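PDB 1Y7U: acyl-CoA hydrolase from Bacillus cereus, which probably hydrolyses the thioester bond of long-chain fatty acyl-CoA molecules, releasing free fatty acid and coenzyme A. Local coordinates for residues Ile89-Glu97 against Ser147-Arg158; Lys11-Arg19 against Pro135-Glu144. All coordinates share one frame; numbering follows the deposited sequence. Where two conformers were deposited one is given.

Interaction 1: residues Ile89-Glu97 against Ser147-Arg158; sequences IWTGRTSME and SHRIAVLRAEQR. With COA (coenzyme A), chain F.
W90 packs lengthwise against helix 147-158, meeting A151, A155 and R158, on successive turns of the helix, with V152 at its edge. Its CB touches A151 CB at 3.7 Å, and the same methyl also receives CD1 of I89. With CG anti to the backbone N (chi1 177°), the indole runs along the helix. CD1 faces V152 CG2, 3.8 Å away and close to the ring plane, whereas A155 CB sits over the face of the six-membered ring in a CH-pi contact, 3.9 Å from its centroid. At the far end of the ring, CZ3 and CH2 reach the guanidinium of R158, whose edge is turned to the indole; the two planes are 75° apart. R158 is thereby shared between the tryptophan and coenzyme A. Its NH1 lies 2.6 Å from ribose O2B, which stands over the face of the guanidinium. The E97 carboxylate passes nearby, OE2 4.4 Å from R158 NH2 and well out of the guanidinium plane, so the two charges probably attract without an N-H pointing at the oxygen. The turn beyond W90 binds the 3'-phosphate: backbone N of T94 and of S95 donate to O7A at 3.0 and 2.9 Å, with a weaker bond from R93 N. D71 and F72 of the second subunit also bind this coenzyme A. I89 and W90 both face E97 in a classic beta bulge. Strand 89-91 crosses the helix at 41°; I89 and E97 also touch F119 of strand 112-125, while T91 and M96 point away from helix 147-158 and reach H57 of helix 39-58.

Interaction 2: residues Lys11-Arg19 against Pro135-Glu144; sequences KGKTANESR and PRVIPDTEEE. With CA (calcium ion), chain D.
E144 OE1 is gripped from three directions, by calcium at 2.9 Å and by the backbone N of D140 and of T141, while its other oxygen, OE2, takes R19 across the contact. This site lies just past the C-terminal ends of a two-stranded parallel sheet, strand 12-14 beside strand 136-138. R19 NH2 gives OE2 a 2.8 Å salt bridge on the anti lone pair, with guanidinium and carboxylate only 14° from coplanar; NH1 adds a weak bond. Since R19 NE also pairs with E85 and the group lies near F87 in a cation-pi contact, the guanidinium is held on several sides. K13 N to R136 O (2.7 Å) and I138 N to K13 O (2.8 Å) join the strands, and A15 N to I138 O (3.1 Å) carries the pairing one residue further. The side chain of K13 runs out extended to H57 O of helix 39-58, on the same face as V137, whose CG1 packs on A15. D140, a known calcium-binding residue, holds OD2 3.2 Å from the ion, long for a calcium-oxygen bond. That oxygen also accepts from T14 OG1 at 3.0 Å, the hydroxyl approaching from above the carboxylate, 38° out of its plane.

The segments alternate along the chain: 11-19, 89-97, 135-144 and then 147-158. Their two contacts have centres about 13 Å apart and share helix 142-170, whose first turn supplies the calcium ligand E144 of interaction 2 and whose later turns carry interaction 1. They also touch directly, since T91 of strand 81-91 packs on V137 of the small parallel sheet and T91 OG1 accepts a weak hydrogen bond from V137 N. The N-terminal strand is thus tied to the antiparallel sheet of the HotDog fold through strand 136-138, and the C-terminal helix packs on that sheet directly, with the calcium site at the start of the helix and coenzyme A beside R158 further along it.

Interaction 1: residues Ile89-Glu97 against Ser147-Arg158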
loop_
_atom_site.group_PDB
_atom_site.type_symbol
_atom_site.label_atom_id
_atom_site.label_comp_id
_atom_site.label_asym_id
_atom_site.label_seq_id
_atom_site.Cartn_x
_atom_site.Cartn_y
_atom_site.Cartn_z
ATOM N N ILE A 89 -16.474 17.821 19.380
ATOM C CA ILE A 89 -16.803 19.056 20.087
ATOM C C ILE A 89 -18.289 19.263 20.201
ATOM O O ILE A 89 -18.753 19.855 21.165
ATOM C CB ILE A 89 -16.284 20.329 19.427
ATOM C CG1 ILE A 89 -15.885 20.029 17.995
ATOM C CG2 ILE A 89 -15.210 20.974 20.297
ATOM C CD1 ILE A 89 -16.071 21.197 17.108
ATOM N N TRP A 90 -19.041 18.801 19.214
ATOM C CA TRP A 90 -20.481 18.969 19.248
ATOM C C TRP A 90 -21.136 17.612 19.126
ATOM O O TRP A 90 -20.650 16.758 18.398
ATOM C CB TRP A 90 -20.920 19.863 18.091
ATOM C CG TRP A 90 -22.409 20.062 17.980
ATOM C CD1 TRP A 90 -23.138 21.113 18.467
ATOM C CD2 TRP A 90 -23.346 19.189 17.340
ATOM N NE1 TRP A 90 -24.466 20.947 18.162
ATOM C CE2 TRP A 90 -24.621 19.774 17.472
ATOM C CE3 TRP A 90 -23.229 17.969 16.668
ATOM C CZ2 TRP A 90 -25.773 19.181 16.958
ATOM C CZ3 TRP A 90 -24.377 17.378 16.156
ATOM C CH2 TRP A 90 -25.633 17.986 16.305
ATOM N N THR A 91 -22.230 17.401 19.847
ATOM C CA THR A 91 -22.940 16.134 19.750
ATOM C C THR A 91 -24.423 16.330 19.621
ATOM O O THR A 91 -24.993 17.256 20.189
ATOM C CB THR A 91 -22.719 15.207 20.968
ATOM O OG1 THR A 91 -22.817 15.956 22.189
ATOM C CG2 THR A 91 -21.386 14.510 20.858
ATOM N N GLY A 92 -25.035 15.448 18.844
ATOM C CA GLY A 92 -26.468 15.473 18.658
ATOM C C GLY A 92 -26.923 14.377 19.588
ATOM O O GLY A 92 -26.326 14.179 20.639
ATOM N N ARG A 93 -27.960 13.647 19.219
ATOM C CA ARG A 93 -28.420 12.574 20.076
ATOM C C ARG A 93 -27.695 11.312 19.651
ATOM O O ARG A 93 -27.235 10.506 20.467
ATOM C CB ARG A 93 -29.918 12.370 19.899
ATOM C CG ARG A 93 -30.428 11.146 20.597
ATOM C CD ARG A 93 -31.805 10.786 20.113
ATOM N NE ARG A 93 -32.147 9.432 20.531
ATOM C CZ ARG A 93 -32.302 8.411 19.695
ATOM N NH1 ARG A 93 -32.153 8.589 18.387
ATOM N NH2 ARG A 93 -32.591 7.209 20.174
ATOM N N THR A 94 -27.580 11.179 18.341
ATOM C CA THR A 94 -26.975 10.023 17.732
ATOM C C THR A 94 -25.693 10.323 16.959
ATOM O O THR A 94 -24.897 9.425 16.700
ATOM C CB THR A 94 -28.021 9.372 16.810
ATOM O OG1 THR A 94 -28.374 8.086 17.333
ATOM C CG2 THR A 94 -27.515 9.260 15.393
ATOM N N SER A 95 -25.490 11.584 16.596
ATOM C CA SER A 95 -24.310 11.970 15.830
ATOM C C SER A 95 -23.365 12.851 16.618
ATOM O O SER A 95 -23.704 13.344 17.686
ATOM C CB SER A 95 -24.731 12.717 14.573
ATOM O OG SER A 95 -25.393 13.919 14.920
HETATM N N MSE A 96 -22.176 13.056 16.068
HETATM C CA MSE A 96 -21.176 13.887 16.716
HETATM C C MSE A 96 -20.311 14.578 15.674
HETATM O O MSE A 96 -20.054 14.025 14.607
HETATM C CB MSE A 96 -20.327 13.020 17.638
HETATM C CG MSE A 96 -19.957 11.702 17.010
HETATM SE SE MSE A 96 -19.708 10.293 18.297
HETATM C CE MSE A 96 -18.262 11.090 19.246
ATOM N N GLU A 97 -19.897 15.806 15.962
ATOM C CA GLU A 97 -19.046 16.534 15.039
ATOM C C GLU A 97 -17.634 16.541 15.551
ATOM O O GLU A 97 -17.363 16.967 16.673
ATOM C CB GLU A 97 -19.522 17.960 14.844
ATOM C CG GLU A 97 -20.697 18.063 13.924
ATOM C CD GLU A 97 -20.807 19.433 13.330
ATOM O OE1 GLU A 97 -20.046 19.729 12.390
ATOM O OE2 GLU A 97 -21.640 20.226 13.813
ATOM N N SER A 147 -14.475 26.617 19.444
ATOM C CA SER A 147 -14.655 25.636 18.400
ATOM C C SER A 147 -16.050 25.018 18.528
ATOM O O SER A 147 -16.681 24.690 17.523
ATOM C CB SER A 147 -13.536 24.577 18.459
ATOM O OG SER A 147 -12.368 24.987 17.736
ATOM N N HIS A 148 -16.557 24.893 19.752
ATOM C CA HIS A 148 -17.892 24.323 19.932
ATOM C C HIS A 148 -18.981 25.268 19.427
ATOM O O HIS A 148 -20.014 24.823 18.911
ATOM C CB HIS A 148 -18.156 23.972 21.398
ATOM C CG HIS A 148 -19.537 23.450 21.644
ATOM N ND1 HIS A 148 -20.556 24.237 22.138
ATOM C CD2 HIS A 148 -20.089 22.239 21.400
ATOM C CE1 HIS A 148 -21.672 23.534 22.186
ATOM N NE2 HIS A 148 -21.416 22.317 21.743
ATOM N N ARG A 149 -18.745 26.571 19.573
ATOM C CA ARG A 149 -19.694 27.583 19.114
ATOM C C ARG A 149 -19.780 27.472 17.597
ATOM O O ARG A 149 -20.866 27.426 17.014
ATOM C CB ARG A 149 -19.196 28.975 19.496
ATOM C CG ARG A 149 -20.248 29.914 20.068
ATOM C CD ARG A 149 -21.213 30.467 19.027
ATOM N NE ARG A 149 -22.555 29.901 19.160
ATOM C CZ ARG A 149 -23.637 30.358 18.529
ATOM N NH1 ARG A 149 -23.554 31.400 17.716
ATOM N NH2 ARG A 149 -24.811 29.760 18.702
ATOM N N ILE A 150 -18.618 27.428 16.960
ATOM C CA ILE A 150 -18.553 27.315 15.514
ATOM C C ILE A 150 -19.206 26.022 15.066
ATOM O O ILE A 150 -19.948 25.999 14.083
ATOM C CB ILE A 150 -17.095 27.348 15.019
ATOM C CG1 ILE A 150 -16.489 28.720 15.330
ATOM C CG2 ILE A 150 -17.037 27.038 13.527
ATOM C CD1 ILE A 150 -15.065 28.906 14.871
ATOM N N ALA A 151 -18.937 24.941 15.789
ATOM C CA ALA A 151 -19.521 23.651 15.447
ATOM C C ALA A 151 -21.040 23.735 15.528
ATOM O O ALA A 151 -21.743 23.123 14.731
ATOM C CB ALA A 151 -19.006 22.586 16.385
ATOM N N VAL A 152 -21.541 24.496 16.496
ATOM C CA VAL A 152 -22.982 24.671 16.673
ATOM C C VAL A 152 -23.605 25.284 15.418
ATOM O O VAL A 152 -24.667 24.844 14.959
ATOM C CB VAL A 152 -23.289 25.592 17.893
ATOM C CG1 VAL A 152 -24.754 25.966 17.914
ATOM C CG2 VAL A 152 -22.925 24.880 19.192
ATOM N N LEU A 153 -22.936 26.294 14.866
ATOM C CA LEU A 153 -23.420 26.968 13.666
ATOM C C LEU A 153 -23.317 26.110 12.421
ATOM O O LEU A 153 -24.166 26.189 11.540
ATOM C CB LEU A 153 -22.666 28.278 13.449
ATOM C CG LEU A 153 -22.951 29.300 14.549
ATOM C CD1 LEU A 153 -22.004 30.469 14.472
ATOM C CD2 LEU A 153 -24.383 29.751 14.411
ATOM N N ARG A 154 -22.276 25.288 12.362
ATOM C CA ARG A 154 -22.050 24.399 11.231
ATOM C C ARG A 154 -23.072 23.269 11.233
ATOM O O ARG A 154 -23.435 22.737 10.182
ATOM C CB ARG A 154 -20.641 23.801 11.311
ATOM C CG ARG A 154 -19.522 24.795 11.056
ATOM C CD ARG A 154 -19.254 24.948 9.570
ATOM N NE ARG A 154 -20.459 25.285 8.824
ATOM C CZ ARG A 154 -20.519 25.342 7.500
ATOM N NH1 ARG A 154 -19.442 25.085 6.770
ATOM N NH2 ARG A 154 -21.659 25.652 6.901
ATOM N N ALA A 155 -23.536 22.919 12.427
ATOM C CA ALA A 155 -24.486 21.830 12.605
ATOM C C ALA A 155 -25.890 22.272 12.207
ATOM O O ALA A 155 -26.796 21.445 12.093
ATOM C CB ALA A 155 -24.475 21.354 14.053
ATOM N N GLU A 156 -26.066 23.578 12.005
ATOM C CA GLU A 156 -27.360 24.117 11.599
ATOM C C GLU A 156 -27.548 24.071 10.082
ATOM O O GLU A 156 -28.632 23.746 9.605
ATOM C CB GLU A 156 -27.536 25.552 12.095
ATOM C CG GLU A 156 -27.826 25.658 13.579
ATOM C CD GLU A 156 -28.068 27.087 14.021
ATOM O OE1 GLU A 156 -28.913 27.766 13.398
ATOM O OE2 GLU A 156 -27.417 27.529 14.995
ATOM N N GLN A 157 -26.484 24.383 9.349
ATOM C CA GLN A 157 -26.505 24.373 7.893
ATOM C C GLN A 157 -26.468 22.949 7.358
ATOM O O GLN A 157 -26.667 22.714 6.169
ATOM C CB GLN A 157 -25.284 25.099 7.350
ATOM C CG GLN A 157 -25.532 26.479 6.827
ATOM C CD GLN A 157 -24.566 26.800 5.709
ATOM O OE1 GLN A 157 -24.640 26.212 4.629
ATOM N NE2 GLN A 157 -23.639 27.717 5.966
ATOM N N ARG A 158 -26.204 22.007 8.253
ATOM C CA ARG A 158 -26.082 20.598 7.911
ATOM C C ARG A 158 -27.261 20.116 7.078
ATOM O O ARG A 158 -27.099 19.419 6.070
ATOM C CB ARG A 158 -26.003 19.778 9.203
ATOM C CG ARG A 158 -26.696 18.432 9.137
ATOM C CD ARG A 158 -26.943 17.880 10.521
ATOM N NE ARG A 158 -25.706 17.566 11.220
ATOM C CZ ARG A 158 -25.652 17.212 12.499
ATOM N NH1 ARG A 158 -26.771 17.130 13.209
ATOM N NH2 ARG A 158 -24.483 16.944 13.069
HETATM N N1A COA F . -24.682 15.368 7.543
HETATM C C2A COA F . -24.562 15.501 8.883
HETATM N N3A COA F . -25.312 14.730 9.715
HETATM C C4A COA F . -26.159 13.851 9.222
HETATM C C5A COA F . -26.258 13.682 7.886
HETATM C C6A COA F . -25.512 14.444 7.012
HETATM N N6A COA F . -25.335 14.120 5.733
HETATM N N7A COA F . -27.158 12.754 7.695
HETATM C C8A COA F . -27.593 12.318 8.850
HETATM N N9A COA F . -27.007 13.001 9.815
HETATM C C1B COA F . -27.190 12.720 11.243
HETATM C C2B COA F . -28.103 13.667 11.978
HETATM O O2B COA F . -27.288 14.633 12.580
HETATM C C3B COA F . -28.796 12.836 13.035
HETATM O O3B COA F . -28.227 13.290 14.194
HETATM P P3B COA F . -28.767 13.356 15.612
HETATM O O7A COA F . -27.651 13.537 16.413
HETATM O O8A COA F . -29.476 12.286 16.154
HETATM O O9A COA F . -29.511 14.504 15.790
HETATM C C4B COA F . -28.273 11.462 12.732
HETATM O O4B COA F . -27.873 11.523 11.409
HETATM C C5B COA F . -29.278 10.362 12.828
HETATM O O5B COA F . -29.819 10.132 11.555
HETATM P P1A COA F . -31.190 9.365 11.290
HETATM O O1A COA F . -32.186 10.226 10.646
HETATM O O2A COA F . -31.769 8.874 12.538
HETATM O O3A COA F . -30.917 8.197 10.255
HETATM P P2A COA F . -30.103 8.212 8.893
HETATM O O4A COA F . -30.374 9.380 8.044
HETATM O O5A COA F . -30.494 7.005 8.210
HETATM O O6A COA F . -28.564 8.137 9.261
HETATM C CBP COA F . -27.039 8.039 7.332
HETATM C CCP COA F . -27.558 7.393 8.611
HETATM C CDP COA F . -28.076 8.874 6.624
HETATM C CEP COA F . -25.881 8.945 7.658
HETATM C CAP COA F . -26.831 6.947 6.283
HETATM O OAP COA F . -27.757 7.072 5.232
HETATM C C9P COA F . -25.544 6.253 5.985
HETATM O O9P COA F . -25.329 4.996 6.506
HETATM N N8P COA F . -24.661 6.844 5.247
HETATM C C7P COA F . -23.262 6.674 5.466
HETATM C C6P COA F . -22.798 5.274 5.813
HETATM C C5P COA F . -21.388 5.000 5.402
HETATM O O5P COA F . -21.014 3.831 5.174
HETATM N N4P COA F . -20.606 6.041 5.298
HETATM C C3P COA F . -19.472 6.016 4.452
HETATM C C2P COA F . -19.920 6.203 3.034
HETATM S S1P COA F . -19.703 4.732 2.094
#

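Interaction 2: residues Lys11-Arg19 against Pro135-Glu144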
loop_
_atom_site.group_PDB
_atom_site.type_symbol
_atom_site.label_atom_id
_atom_site.label_comp_id
_atom_site.label_asym_id
_atom_site.label_seq_id
_atom_site.Cartn_x
_atom_site.Cartn_y
_atom_site.Cartn_z
ATOM N N LYS A 11 -24.079 9.381 30.019
ATOM C CA LYS A 11 -23.455 10.439 30.867
ATOM C C LYS A 11 -22.930 11.610 30.027
ATOM O O LYS A 11 -23.636 12.106 29.144
ATOM C CB LYS A 11 -22.316 9.842 31.706
ATOM C CG LYS A 11 -21.660 10.840 32.663
ATOM C CD LYS A 11 -22.687 11.464 33.606
ATOM C CE LYS A 11 -22.417 12.951 33.858
ATOM N NZ LYS A 11 -22.725 13.811 32.670
ATOM N N GLY A 12 -21.697 12.045 30.306
ATOM C CA GLY A 12 -21.093 13.159 29.589
ATOM C C GLY A 12 -19.579 13.067 29.578
ATOM O O GLY A 12 -18.963 12.819 30.613
ATOM N N LYS A 13 -18.977 13.277 28.407
ATOM C CA LYS A 13 -17.523 13.183 28.243
ATOM C C LYS A 13 -16.827 14.453 27.805
ATOM O O LYS A 13 -17.314 15.190 26.956
ATOM C CB LYS A 13 -17.168 12.089 27.235
ATOM C CG LYS A 13 -17.288 10.671 27.744
ATOM C CD LYS A 13 -16.953 9.701 26.636
ATOM C CE LYS A 13 -16.857 8.291 27.157
ATOM N NZ LYS A 13 -16.471 7.348 26.084
ATOM N N THR A 14 -15.658 14.680 28.378
ATOM C CA THR A 14 -14.849 15.838 28.061
ATOM C C THR A 14 -14.324 15.729 26.619
ATOM O O THR A 14 -14.004 14.642 26.152
ATOM C CB THR A 14 -13.690 15.915 29.068
ATOM O OG1 THR A 14 -13.707 17.193 29.705
ATOM C CG2 THR A 14 -12.354 15.695 28.394
ATOM N N ALA A 15 -14.244 16.841 25.903
ATOM C CA ALA A 15 -13.753 16.794 24.525
ATOM C C ALA A 15 -12.427 16.053 24.448
ATOM O O ALA A 15 -12.194 15.257 23.539
ATOM C CB ALA A 15 -13.582 18.202 23.974
ATOM N N ASN A 16 -11.564 16.319 25.418
ATOM C CA ASN A 16 -10.245 15.703 25.475
ATOM C C ASN A 16 -10.266 14.181 25.640
ATOM O O ASN A 16 -9.250 13.517 25.436
ATOM C CB ASN A 16 -9.431 16.359 26.593
ATOM C CG ASN A 16 -8.023 15.819 26.684
ATOM O OD1 ASN A 16 -7.716 15.016 27.563
ATOM N ND2 ASN A 16 -7.155 16.250 25.768
ATOM N N GLU A 17 -11.424 13.633 26.000
ATOM C CA GLU A 17 -11.578 12.187 26.170
ATOM C C GLU A 17 -11.409 11.533 24.808
ATOM O O GLU A 17 -11.025 10.375 24.718
ATOM C CB GLU A 17 -12.983 11.827 26.658
ATOM C CG GLU A 17 -13.507 12.597 27.850
ATOM C CD GLU A 17 -13.234 11.914 29.164
ATOM O OE1 GLU A 17 -13.884 12.299 30.163
ATOM O OE2 GLU A 17 -12.375 11.005 29.198
ATOM N N SER A 18 -11.713 12.283 23.752
ATOM C CA SER A 18 -11.640 11.753 22.396
ATOM C C SER A 18 -10.541 12.330 21.523
ATOM O O SER A 18 -10.507 12.073 20.324
ATOM C CB SER A 18 -12.976 11.968 21.693
ATOM O OG SER A 18 -13.244 13.351 21.575
ATOM N N ARG A 19 -9.646 13.110 22.110
ATOM C CA ARG A 19 -8.567 13.708 21.337
ATOM C C ARG A 19 -7.689 12.608 20.708
ATOM O O ARG A 19 -7.423 11.580 21.331
ATOM C CB ARG A 19 -7.753 14.648 22.244
ATOM C CG ARG A 19 -6.713 15.479 21.527
ATOM C CD ARG A 19 -6.210 16.645 22.383
ATOM N NE ARG A 19 -6.946 17.887 22.129
ATOM C CZ ARG A 19 -8.020 18.306 22.806
ATOM N NH1 ARG A 19 -8.508 17.589 23.810
ATOM N NH2 ARG A 19 -8.619 19.443 22.467
ATOM N N PRO A 135 -22.776 9.780 24.076
ATOM C CA PRO A 135 -22.533 10.670 25.217
ATOM C C PRO A 135 -22.572 12.140 24.802
ATOM O O PRO A 135 -22.563 12.455 23.618
ATOM C CB PRO A 135 -21.145 10.247 25.693
ATOM C CG PRO A 135 -21.110 8.798 25.361
ATOM C CD PRO A 135 -21.719 8.764 23.972
ATOM N N ARG A 136 -22.625 13.036 25.778
ATOM C CA ARG A 136 -22.648 14.459 25.484
ATOM C C ARG A 136 -21.203 14.910 25.602
ATOM O O ARG A 136 -20.437 14.309 26.347
ATOM C CB ARG A 136 -23.528 15.197 26.500
ATOM C CG ARG A 136 -23.729 16.677 26.197
ATOM C CD ARG A 136 -24.647 17.357 27.218
ATOM N NE ARG A 136 -24.764 18.801 26.992
ATOM C CZ ARG A 136 -25.322 19.362 25.919
ATOM N NH1 ARG A 136 -25.830 18.609 24.952
ATOM N NH2 ARG A 136 -25.363 20.684 25.807
ATOM N N VAL A 137 -20.817 15.939 24.858
ATOM C CA VAL A 137 -19.444 16.425 24.938
ATOM C C VAL A 137 -19.425 17.604 25.882
ATOM O O VAL A 137 -20.409 18.327 25.996
ATOM C CB VAL A 137 -18.913 16.973 23.593
ATOM C CG1 VAL A 137 -17.409 17.072 23.635
ATOM C CG2 VAL A 137 -19.347 16.116 22.466
ATOM N N ILE A 138 -18.309 17.799 26.565
ATOM C CA ILE A 138 -18.187 18.946 27.435
ATOM C C ILE A 138 -16.828 19.589 27.184
ATOM O O ILE A 138 -15.777 19.031 27.505
ATOM C CB ILE A 138 -18.406 18.591 28.951
ATOM C CG1 ILE A 138 -17.237 19.112 29.789
ATOM C CG2 ILE A 138 -18.658 17.106 29.126
ATOM C CD1 ILE A 138 -17.372 18.846 31.283
ATOM N N PRO A 139 -16.843 20.759 26.541
ATOM C CA PRO A 139 -15.683 21.580 26.182
ATOM C C PRO A 139 -15.020 22.167 27.426
ATOM O O PRO A 139 -15.694 22.792 28.235
ATOM C CB PRO A 139 -16.299 22.673 25.319
ATOM C CG PRO A 139 -17.519 21.985 24.704
ATOM C CD PRO A 139 -18.063 21.243 25.870
ATOM N N ASP A 140 -13.714 21.975 27.586
ATOM C CA ASP A 140 -13.017 22.519 28.746
ATOM C C ASP A 140 -12.323 23.824 28.399
ATOM O O ASP A 140 -12.705 24.884 28.876
ATOM C CB ASP A 140 -11.970 21.539 29.283
ATOM C CG ASP A 140 -12.584 20.343 29.994
ATOM O OD1 ASP A 140 -13.813 20.343 30.196
ATOM O OD2 ASP A 140 -11.834 19.404 30.356
ATOM N N THR A 141 -11.291 23.732 27.570
ATOM C CA THR A 141 -10.492 24.875 27.132
ATOM C C THR A 141 -11.321 26.028 26.571
ATOM O O THR A 141 -12.474 25.836 26.186
ATOM C CB THR A 141 -9.511 24.429 26.045
ATOM O OG1 THR A 141 -8.735 23.336 26.543
ATOM C CG2 THR A 141 -8.587 25.569 25.635
ATOM N N GLU A 142 -10.735 27.223 26.525
ATOM C CA GLU A 142 -11.443 28.377 25.979
ATOM C C GLU A 142 -11.538 28.144 24.479
ATOM O O GLU A 142 -12.545 28.453 23.836
ATOM C CB GLU A 142 -10.680 29.674 26.245
ATOM C CG GLU A 142 -11.462 30.919 25.847
ATOM C CD GLU A 142 -10.674 32.203 26.029
ATOM O OE1 GLU A 142 -9.962 32.614 25.084
ATOM O OE2 GLU A 142 -10.764 32.798 27.126
ATOM N N GLU A 143 -10.467 27.578 23.935
ATOM C CA GLU A 143 -10.380 27.275 22.518
ATOM C C GLU A 143 -11.457 26.264 22.137
ATOM O O GLU A 143 -12.106 26.395 21.102
ATOM C CB GLU A 143 -9.000 26.704 22.210
ATOM C CG GLU A 143 -8.649 26.699 20.749
ATOM C CD GLU A 143 -7.279 26.108 20.497
ATOM O OE1 GLU A 143 -7.114 24.879 20.679
ATOM O OE2 GLU A 143 -6.367 26.877 20.122
ATOM N N GLU A 144 -11.641 25.257 22.987
ATOM C CA GLU A 144 -12.636 24.228 22.737
ATOM C C GLU A 144 -14.044 24.819 22.758
ATOM O O GLU A 144 -14.921 24.378 22.017
ATOM C CB GLU A 144 -12.516 23.117 23.779
ATOM C CG GLU A 144 -11.103 22.567 23.931
ATOM C CD GLU A 144 -11.043 21.312 24.793
ATOM O OE1 GLU A 144 -11.713 21.284 25.849
ATOM O OE2 GLU A 144 -10.320 20.359 24.425
HETATM CA CA CA D . -11.718 18.772 27.214
#